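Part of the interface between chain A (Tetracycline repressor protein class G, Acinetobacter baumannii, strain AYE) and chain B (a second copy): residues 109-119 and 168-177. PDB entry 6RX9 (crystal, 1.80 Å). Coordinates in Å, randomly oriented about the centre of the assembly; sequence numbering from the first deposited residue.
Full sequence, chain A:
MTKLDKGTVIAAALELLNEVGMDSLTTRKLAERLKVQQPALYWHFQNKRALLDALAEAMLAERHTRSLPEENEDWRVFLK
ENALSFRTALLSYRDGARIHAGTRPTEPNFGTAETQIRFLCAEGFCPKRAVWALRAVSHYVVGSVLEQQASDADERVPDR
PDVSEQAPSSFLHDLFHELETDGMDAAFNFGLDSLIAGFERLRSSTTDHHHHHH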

# COMPACT_ATOMS: atom_id res chain seq x y z
N ASN A 109 -2.11 16.71 10.60
CA ASN A 109 -2.41 17.59 11.76
C ASN A 109 -1.20 17.53 12.70
O ASN A 109 -0.98 16.46 13.31
N PHE A 110 -0.43 18.62 12.79
CA PHE A 110 0.84 18.72 13.56
C PHE A 110 0.55 18.56 15.06
O PHE A 110 1.37 17.95 15.76
N GLY A 111 -0.59 19.10 15.53
CA GLY A 111 -1.07 18.95 16.91
C GLY A 111 -1.31 17.49 17.26
O GLY A 111 -0.78 17.03 18.30
N THR A 112 -2.06 16.77 16.41
CA THR A 112 -2.40 15.33 16.57
C THR A 112 -1.12 14.49 16.52
O THR A 112 -0.97 13.60 17.38
N ALA A 113 -0.24 14.77 15.56
CA ALA A 113 1.07 14.09 15.37
C ALA A 113 1.89 14.17 16.66
O ALA A 113 2.33 13.11 17.14
N GLU A 114 2.07 15.38 17.19
CA GLU A 114 2.89 15.65 18.40
C GLU A 114 2.31 14.90 19.60
O GLU A 114 3.09 14.27 20.33
N THR A 115 0.98 14.97 19.79
CA THR A 115 0.25 14.25 20.88
C THR A 115 0.55 12.75 20.79
O THR A 115 0.90 12.16 21.83
N GLN A 116 0.43 12.17 19.59
CA GLN A 116 0.69 10.72 19.33
C GLN A 116 2.14 10.38 19.67
O GLN A 116 2.37 9.41 20.42
N ILE A 117 3.09 11.17 19.15
CA ILE A 117 4.56 10.94 19.32
C ILE A 117 4.93 11.06 20.80
O ILE A 117 5.62 10.16 21.32
N ARG A 118 4.48 12.13 21.47
CA ARG A 118 4.78 12.40 22.90
C ARG A 118 4.23 11.27 23.78
O ARG A 118 4.91 10.90 24.76
N PHE A 119 3.05 10.72 23.44
CA PHE A 119 2.41 9.59 24.16
C PHE A 119 3.28 8.33 24.04
O PHE A 119 3.54 7.68 25.08
N PRO B 168 4.37 23.99 12.19
CA PRO B 168 4.95 22.93 13.04
C PRO B 168 5.77 23.51 14.20
O PRO B 168 6.41 24.53 14.01
N SER B 169 5.74 22.85 15.36
CA SER B 169 6.44 23.26 16.61
C SER B 169 7.95 23.04 16.47
O SER B 169 8.36 22.33 15.52
N SER B 170 8.73 23.62 17.38
CA SER B 170 10.21 23.45 17.48
C SER B 170 10.55 21.96 17.65
O SER B 170 11.44 21.48 16.93
N PHE B 171 9.85 21.28 18.56
CA PHE B 171 9.99 19.83 18.86
C PHE B 171 9.89 19.01 17.57
O PHE B 171 10.80 18.20 17.31
N LEU B 172 8.82 19.22 16.80
CA LEU B 172 8.51 18.47 15.55
C LEU B 172 9.56 18.78 14.47
O LEU B 172 10.05 17.83 13.84
N HIS B 173 9.86 20.07 14.25
CA HIS B 173 10.79 20.56 13.20
C HIS B 173 12.16 19.88 13.33
O HIS B 173 12.69 19.40 12.31
N ASP B 174 12.69 19.82 14.56
CA ASP B 174 14.01 19.21 14.88
C ASP B 174 13.93 17.69 14.66
O ASP B 174 14.91 17.13 14.12
N LEU B 175 12.82 17.06 15.05
CA LEU B 175 12.59 15.59 14.93
C LEU B 175 12.52 15.19 13.46
O LEU B 175 13.19 14.21 13.09
N PHE B 176 11.74 15.92 12.65
CA PHE B 176 11.55 15.65 11.19
C PHE B 176 12.88 15.80 10.45
O PHE B 176 13.12 15.00 9.51
N HIS B 177 13.70 16.78 10.83
CA HIS B 177 15.05 17.03 10.26
C HIS B 177 15.96 15.82 10.55
O HIS B 177 16.66 15.37 9.63

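Which side chains fill the space between the two helices? Their axes cross at 74° and come no closer than 10.7 Å, so side chains must bridge the gap. A:Phe110, A:Ala113 and A:Ile117, one helical turn apart, point toward chain B; B:Phe171, B:Leu172, B:Leu175 and B:Phe176 point back. B:Leu172, with chi1 off-well at -95° and chi2 t, reaches both ends of this row: its CD1 lies 3.9 Å from A:Phe110 CB, and its CD2 lies 3.9 Å from A:Ile117 CD1. A:Ile117 (m, t) also sets its CG2 4.0 Å from B:Leu175 CD2 and 4.1 Å from B:Phe171 CE2, at the edge of that ring.

How is the ring of A:Phe110 held? In the m rotamer it offers one face to B:Pro168, whose CB sits 4.2 Å from the ring centroid in a CH-pi contact. B:Phe176, also m, meets it edge to edge, with A:Phe110 CE1 4.3 Å from B:Phe176 CE2.

What polar bond joins the chains? A:Glu114 leaves its helix sideways, but its t, t chain brings the carboxylate across, and B:Ser169 OG (chi1 p) donates to A:Glu114 OE1 at 2.6 Å. The same B:Ser169 OG caps its own helix, accepting a weak bond from B:Leu172 N at 3.4 Å. The serine hydroxyl thus serves as donor across the interface and acceptor within its chain.

Why does A:Arg118 lie flat on an aromatic ring? Its m, t, t chain carries the guanidinium over B:Phe171 (chi1 t), with A:Arg118 CZ 4.0 Å from the ring centroid and the planes at 28°, a stacked cation-pi contact. A salt bridge from A:Arg118 NE to A:Glu114 OE2, 2.9 Å, ties the group down, so one carboxylate links the arginine stack to the serine bond.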

# COMPACT_ATOMS: atom_id res chain seq x y z
CB ASN A 109 -3.72 17.21 12.45
CG ASN A 109 -4.13 18.16 13.56
OD1 ASN A 109 -3.29 18.72 14.26
ND2 ASN A 109 -5.43 18.35 13.73
CB PHE A 110 1.56 20.03 13.25
CG PHE A 110 2.03 20.15 11.82
CD1 PHE A 110 3.07 19.36 11.35
CD2 PHE A 110 1.43 21.05 10.94
CE1 PHE A 110 3.51 19.47 10.04
CE2 PHE A 110 1.87 21.15 9.63
CZ PHE A 110 2.91 20.37 9.18
CB THR A 112 -3.41 14.88 15.51
OG1 THR A 112 -4.60 15.64 15.69
CG2 THR A 112 -3.74 13.40 15.59
CB ALA A 113 1.81 14.70 14.20
CB GLU A 114 3.00 17.15 18.68
CG GLU A 114 3.86 17.46 19.90
CD GLU A 114 4.56 18.81 19.88
OE1 GLU A 114 4.52 19.49 18.84
OE2 GLU A 114 5.17 19.16 20.91
CB THR A 115 -1.26 14.52 20.83
OG1 THR A 115 -1.47 15.93 20.85
CG2 THR A 115 -2.00 13.89 21.98
CB GLN A 116 0.38 10.36 17.88
CG GLN A 116 -1.11 10.32 17.55
CD GLN A 116 -1.37 9.82 16.15
OE1 GLN A 116 -0.47 9.70 15.33
NE2 GLN A 116 -2.63 9.53 15.86
CB ILE A 117 5.38 11.90 18.43
CG1 ILE A 117 5.17 11.62 16.94
CG2 ILE A 117 6.86 11.86 18.81
CD1 ILE A 117 5.58 12.75 16.03
CB ARG A 118 4.25 13.77 23.33
CG ARG A 118 5.12 14.94 22.90
CD ARG A 118 4.76 16.22 23.64
NE ARG A 118 5.46 17.40 23.16
CZ ARG A 118 6.70 17.76 23.50
NH1 ARG A 118 7.42 17.02 24.32
NH2 ARG A 118 7.22 18.87 23.00
CB PHE A 119 1.00 9.32 23.65
CG PHE A 119 0.39 8.05 24.18
CD1 PHE A 119 0.06 7.93 25.53
CD2 PHE A 119 0.14 6.97 23.35
CE1 PHE A 119 -0.49 6.76 26.03
CE2 PHE A 119 -0.42 5.80 23.85
CZ PHE A 119 -0.73 5.70 25.18
CB PRO B 168 5.84 22.12 12.09
CG PRO B 168 6.28 23.14 11.07
CD PRO B 168 5.07 24.04 10.90
CB SER B 169 5.89 22.52 17.81
OG SER B 169 6.19 21.13 17.72
CB SER B 170 10.77 24.26 18.62
OG SER B 170 10.56 25.65 18.40
CB PHE B 171 8.93 19.39 19.88
CG PHE B 171 8.89 17.91 20.16
CD1 PHE B 171 9.74 17.34 21.10
CD2 PHE B 171 8.00 17.08 19.48
CE1 PHE B 171 9.70 15.97 21.35
CE2 PHE B 171 7.97 15.72 19.74
CZ PHE B 171 8.82 15.17 20.67
CB LEU B 172 7.11 18.82 15.05
CG LEU B 172 5.99 17.88 15.48
CD1 LEU B 172 4.66 18.31 14.86
CD2 LEU B 172 6.30 16.44 15.10
CB HIS B 173 10.92 22.09 13.25
CG HIS B 173 11.92 22.63 12.28
ND1 HIS B 173 13.17 23.05 12.68
CD2 HIS B 173 11.86 22.80 10.94
CE1 HIS B 173 13.85 23.46 11.63
NE2 HIS B 173 13.07 23.32 10.55
CB ASP B 174 14.43 19.53 16.32
CG ASP B 174 14.64 21.01 16.58
OD1 ASP B 174 14.53 21.81 15.63
OD2 ASP B 174 14.91 21.36 17.75
CB LEU B 175 11.32 15.20 15.69
CG LEU B 175 10.96 13.72 15.67
CD1 LEU B 175 12.13 12.86 16.12
CD2 LEU B 175 9.74 13.44 16.55
CB PHE B 176 10.49 16.58 10.58
CG PHE B 176 9.05 16.22 10.86
CD1 PHE B 176 8.65 14.91 11.03
CD2 PHE B 176 8.08 17.21 10.92
CE1 PHE B 176 7.32 14.59 11.28
CE2 PHE B 176 6.75 16.90 11.16
CZ PHE B 176 6.37 15.59 11.34
CB HIS B 177 15.64 18.33 10.81
CG HIS B 177 17.01 18.63 10.32
ND1 HIS B 177 18.11 18.67 11.16
CD2 HIS B 177 17.48 18.88 9.08
CE1 HIS B 177 19.19 18.94 10.46
NE2 HIS B 177 18.83 19.07 9.18